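Local coordinates for protein glycosyl hydrolase, family 38 (Enterococcus faecalis, PDB 5KBP) that probably hydrolyses terminal alpha-mannosyl residues from mannose-containing carbohydrates, as a metal-dependent alpha-mannosidase of glycoside hydrolase family 38, at residues His842-Gln853 with Leu887-Glu898. Residues are numbered along the deposited sequence; the frame is centred on the assembly and turned at random.
Sequences HLVVRGFNLTAQ and LRPFEIRTWRFE. With SO4 (sulfate ion), chain I.
Asn849 swings CG anti to its own N (chi1 -166°), which carries its amide across to the Arg888–Glu891 turn, while Trp895, with CG anti to its carbonyl carbon (chi1 -69°), lays its indole edge along the partner backbone. Strands 843-849 and 892-897, neighbours in the C-terminal beta sandwich, form an antiparallel ladder. Leu843, Val845 and Gly847 are hydrogen-bonded pairs with Phe897, Trp895 and Arg893; Trp895 N to Val845 O is short at 2.6 Å, its return bond weak. Gly847 has no side chain, and Trp895 CZ3 comes edge-on to within 3.6 Å of Gly847 N; Trp831 meets the same indole.

On the other face Arg846 bends at chi3 to lie alongside Thr894. Its NH2 meets Thr894 OG1 in the guanidinium plane, a straight but weak bond of 3.3 Å, while NH1 pairs with Glu101 of the N-terminal domain.

Where strand 843-849 ends, Asn849 ND2 gives to Gln853 O (2.8 Å) and, from above the carbonyl plane, to Arg888 O (3.3 Å). Asn849 OD1 takes Thr851 N and OG1 from one face, the former closing an Asx turn. Thr851 O sits over the centre of the Phe890 ring, and Ala852 CB touches Phe890 CE2 at 3.6 Å. At the far end, Glu898 CG covers a face of the His842 ring.

With both ends of its amide engaged, Asn849 has its rotation fixed and ties two turns together, while the Glu101 salt bridge links this C-terminal strand pair to the N-terminal domain.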
# COMPACT_ATOMS: atom_id res chain seq x y z
N HIS A 842 -27.30 -14.55 14.34
CA HIS A 842 -27.59 -15.95 14.09
C HIS A 842 -26.37 -16.64 13.51
O HIS A 842 -25.65 -16.07 12.69
CB HIS A 842 -28.77 -16.09 13.12
CG HIS A 842 -30.05 -15.52 13.64
ND1 HIS A 842 -30.35 -15.44 14.98
CD2 HIS A 842 -31.12 -15.01 12.98
CE1 HIS A 842 -31.55 -14.90 15.13
NE2 HIS A 842 -32.04 -14.63 13.94
N LEU A 843 -26.13 -17.88 13.93
CA LEU A 843 -25.03 -18.66 13.37
C LEU A 843 -25.36 -19.06 11.94
O LEU A 843 -26.39 -19.68 11.68
CB LEU A 843 -24.76 -19.89 14.22
CG LEU A 843 -23.58 -20.75 13.74
CD1 LEU A 843 -22.29 -19.94 13.77
CD2 LEU A 843 -23.45 -22.02 14.56
N VAL A 844 -24.48 -18.69 11.01
CA VAL A 844 -24.67 -18.97 9.59
C VAL A 844 -23.65 -20.02 9.16
O VAL A 844 -22.45 -19.85 9.38
CB VAL A 844 -24.54 -17.69 8.74
CG1 VAL A 844 -24.62 -18.03 7.26
CG2 VAL A 844 -25.62 -16.69 9.12
N VAL A 845 -24.14 -21.10 8.56
CA VAL A 845 -23.30 -22.17 8.04
C VAL A 845 -23.70 -22.44 6.60
O VAL A 845 -24.90 -22.51 6.29
CB VAL A 845 -23.42 -23.45 8.89
CG1 VAL A 845 -22.50 -24.54 8.35
CG2 VAL A 845 -23.11 -23.16 10.35
N ARG A 846 -22.72 -22.59 5.72
CA ARG A 846 -22.98 -22.83 4.31
C ARG A 846 -22.12 -23.97 3.80
O ARG A 846 -20.92 -24.04 4.07
CB ARG A 846 -22.72 -21.57 3.47
CG ARG A 846 -22.86 -21.79 1.97
CD ARG A 846 -23.13 -20.49 1.22
NE ARG A 846 -22.25 -19.41 1.65
CZ ARG A 846 -22.65 -18.39 2.40
NH1 ARG A 846 -21.78 -17.44 2.75
NH2 ARG A 846 -23.91 -18.30 2.80
N GLY A 847 -22.76 -24.87 3.05
CA GLY A 847 -22.07 -25.93 2.34
C GLY A 847 -22.70 -26.14 0.98
O GLY A 847 -23.69 -25.49 0.63
N PHE A 848 -22.13 -27.07 0.21
CA PHE A 848 -22.68 -27.36 -1.10
C PHE A 848 -22.43 -28.82 -1.45
O PHE A 848 -21.46 -29.44 -1.00
CB PHE A 848 -22.09 -26.45 -2.18
CG PHE A 848 -20.64 -26.70 -2.48
CD1 PHE A 848 -19.65 -26.27 -1.61
CD2 PHE A 848 -20.26 -27.34 -3.65
CE1 PHE A 848 -18.31 -26.49 -1.88
CE2 PHE A 848 -18.92 -27.57 -3.93
CZ PHE A 848 -17.95 -27.14 -3.05
N ASN A 849 -23.33 -29.37 -2.27
CA ASN A 849 -23.21 -30.75 -2.73
C ASN A 849 -22.12 -30.84 -3.79
O ASN A 849 -22.06 -30.02 -4.72
CB ASN A 849 -24.54 -31.23 -3.30
CG ASN A 849 -24.59 -32.74 -3.48
OD1 ASN A 849 -23.56 -33.41 -3.52
ND2 ASN A 849 -25.80 -33.28 -3.61
N LEU A 850 -21.26 -31.85 -3.66
CA LEU A 850 -20.20 -32.09 -4.63
C LEU A 850 -20.63 -32.98 -5.78
O LEU A 850 -19.94 -33.03 -6.81
CB LEU A 850 -18.98 -32.71 -3.93
CG LEU A 850 -18.27 -31.88 -2.87
CD1 LEU A 850 -17.32 -32.75 -2.06
CD2 LEU A 850 -17.51 -30.73 -3.52
N THR A 851 -21.75 -33.69 -5.65
CA THR A 851 -22.18 -34.68 -6.62
C THR A 851 -23.46 -34.23 -7.32
O THR A 851 -24.04 -33.18 -7.01
CB THR A 851 -22.40 -36.04 -5.95
OG1 THR A 851 -23.63 -36.02 -5.22
CG2 THR A 851 -21.27 -36.33 -4.99
N ALA A 852 -23.90 -35.04 -8.29
CA ALA A 852 -25.13 -34.80 -9.02
C ALA A 852 -26.30 -35.61 -8.47
O ALA A 852 -27.35 -35.69 -9.13
CB ALA A 852 -24.93 -35.13 -10.50
N GLN A 853 -26.16 -36.19 -7.28
CA GLN A 853 -27.21 -36.97 -6.66
C GLN A 853 -27.74 -36.26 -5.42
O GLN A 853 -27.04 -35.49 -4.77
CB GLN A 853 -26.72 -38.37 -6.27
CG GLN A 853 -26.61 -39.35 -7.43
CD GLN A 853 -25.40 -39.09 -8.30
OE1 GLN A 853 -25.52 -38.94 -9.52
NE2 GLN A 853 -24.23 -39.06 -7.69
N LEU A 887 -30.07 -32.91 0.41
CA LEU A 887 -29.32 -31.91 -0.35
C LEU A 887 -29.44 -32.21 -1.84
O LEU A 887 -29.04 -33.28 -2.30
CB LEU A 887 -27.86 -31.90 0.10
CG LEU A 887 -27.01 -30.73 -0.39
CD1 LEU A 887 -27.62 -29.41 0.03
CD2 LEU A 887 -25.59 -30.86 0.16
N ARG A 888 -29.99 -31.26 -2.59
CA ARG A 888 -30.20 -31.46 -4.01
C ARG A 888 -28.86 -31.40 -4.76
O ARG A 888 -27.88 -30.85 -4.25
CB ARG A 888 -31.17 -30.41 -4.55
CG ARG A 888 -32.57 -30.55 -3.97
CD ARG A 888 -33.56 -29.62 -4.66
NE ARG A 888 -33.26 -28.21 -4.40
CZ ARG A 888 -33.71 -27.54 -3.35
NH1 ARG A 888 -33.39 -26.26 -3.19
NH2 ARG A 888 -34.46 -28.14 -2.44
N PRO A 889 -28.80 -31.98 -5.96
CA PRO A 889 -27.54 -31.97 -6.72
C PRO A 889 -27.04 -30.55 -6.98
O PRO A 889 -27.77 -29.70 -7.49
CB PRO A 889 -27.92 -32.68 -8.03
CG PRO A 889 -29.42 -32.74 -8.05
CD PRO A 889 -29.83 -32.80 -6.62
N PHE A 890 -25.78 -30.32 -6.62
CA PHE A 890 -25.11 -29.04 -6.82
C PHE A 890 -25.82 -27.90 -6.10
O PHE A 890 -25.71 -26.73 -6.49
CB PHE A 890 -24.97 -28.71 -8.31
CG PHE A 890 -24.30 -29.80 -9.11
CD1 PHE A 890 -22.93 -30.01 -9.00
CD2 PHE A 890 -25.03 -30.60 -9.97
CE1 PHE A 890 -22.31 -31.01 -9.74
CE2 PHE A 890 -24.41 -31.59 -10.71
CZ PHE A 890 -23.05 -31.80 -10.59
N GLU A 891 -26.54 -28.21 -5.03
CA GLU A 891 -27.22 -27.19 -4.26
C GLU A 891 -26.25 -26.50 -3.31
O GLU A 891 -25.40 -27.14 -2.69
CB GLU A 891 -28.38 -27.79 -3.45
CG GLU A 891 -29.25 -26.74 -2.78
CD GLU A 891 -30.12 -27.32 -1.68
OE1 GLU A 891 -30.16 -26.74 -0.58
OE2 GLU A 891 -30.77 -28.37 -1.92
N ILE A 892 -26.38 -25.18 -3.21
CA ILE A 892 -25.64 -24.38 -2.24
C ILE A 892 -26.60 -24.11 -1.09
O ILE A 892 -27.47 -23.24 -1.19
CB ILE A 892 -25.10 -23.08 -2.85
CG1 ILE A 892 -24.32 -23.38 -4.14
CG2 ILE A 892 -24.22 -22.36 -1.85
CD1 ILE A 892 -23.99 -22.13 -4.93
N ARG A 893 -26.45 -24.85 -0.00
CA ARG A 893 -27.36 -24.75 1.13
C ARG A 893 -26.73 -23.92 2.24
O ARG A 893 -25.55 -24.07 2.55
CB ARG A 893 -27.72 -26.14 1.66
CG ARG A 893 -28.75 -26.13 2.78
CD ARG A 893 -29.34 -27.51 3.01
NE ARG A 893 -30.16 -27.94 1.88
CZ ARG A 893 -30.82 -29.10 1.84
NH1 ARG A 893 -30.76 -29.93 2.87
NH2 ARG A 893 -31.54 -29.42 0.77
N THR A 894 -27.54 -23.05 2.84
CA THR A 894 -27.12 -22.19 3.93
C THR A 894 -28.06 -22.37 5.11
O THR A 894 -29.28 -22.27 4.95
CB THR A 894 -27.08 -20.71 3.50
OG1 THR A 894 -26.26 -20.57 2.34
CG2 THR A 894 -26.52 -19.85 4.62
N TRP A 895 -27.50 -22.63 6.28
CA TRP A 895 -28.27 -22.83 7.50
C TRP A 895 -28.28 -21.57 8.36
O TRP A 895 -27.45 -20.67 8.20
CB TRP A 895 -27.71 -23.99 8.32
CG TRP A 895 -27.89 -25.35 7.70
CD1 TRP A 895 -28.87 -26.26 7.99
CD2 TRP A 895 -27.07 -25.95 6.69
NE1 TRP A 895 -28.70 -27.39 7.22
CE2 TRP A 895 -27.61 -27.22 6.42
CE3 TRP A 895 -25.93 -25.53 5.99
CZ2 TRP A 895 -27.04 -28.08 5.48
CZ3 TRP A 895 -25.37 -26.39 5.06
CH2 TRP A 895 -25.93 -27.65 4.81
N ARG A 896 -29.24 -21.51 9.27
CA ARG A 896 -29.33 -20.45 10.26
C ARG A 896 -29.71 -21.06 11.60
O ARG A 896 -30.72 -21.75 11.70
CB ARG A 896 -30.36 -19.38 9.87
CG ARG A 896 -30.69 -18.42 11.00
CD ARG A 896 -32.00 -17.69 10.77
NE ARG A 896 -31.88 -16.60 9.81
CZ ARG A 896 -32.84 -15.71 9.56
NH1 ARG A 896 -33.99 -15.78 10.21
NH2 ARG A 896 -32.65 -14.75 8.67
N PHE A 897 -28.89 -20.80 12.62
CA PHE A 897 -29.15 -21.25 13.98
C PHE A 897 -29.45 -20.04 14.84
O PHE A 897 -28.58 -19.18 15.05
CB PHE A 897 -27.95 -22.03 14.54
CG PHE A 897 -27.70 -23.34 13.85
CD1 PHE A 897 -26.90 -23.41 12.72
CD2 PHE A 897 -28.25 -24.51 14.34
CE1 PHE A 897 -26.67 -24.61 12.08
CE2 PHE A 897 -28.01 -25.72 13.72
CZ PHE A 897 -27.22 -25.77 12.58
N GLU A 898 -30.68 -19.95 15.35
CA GLU A 898 -31.08 -18.82 16.18
C GLU A 898 -30.55 -18.97 17.60
O GLU A 898 -30.07 -18.01 18.19
CB GLU A 898 -32.60 -18.67 16.19
CG GLU A 898 -33.19 -18.40 14.82
CD GLU A 898 -34.28 -17.34 14.85
OE1 GLU A 898 -34.77 -17.03 15.95
OE2 GLU A 898 -34.62 -16.80 13.78
S SO4 I . -21.66 -38.08 -9.87
O1 SO4 I . -20.48 -38.37 -10.67
O2 SO4 I . -21.41 -38.44 -8.48
O3 SO4 I . -22.79 -38.86 -10.38
O4 SO4 I . -21.98 -36.65 -9.96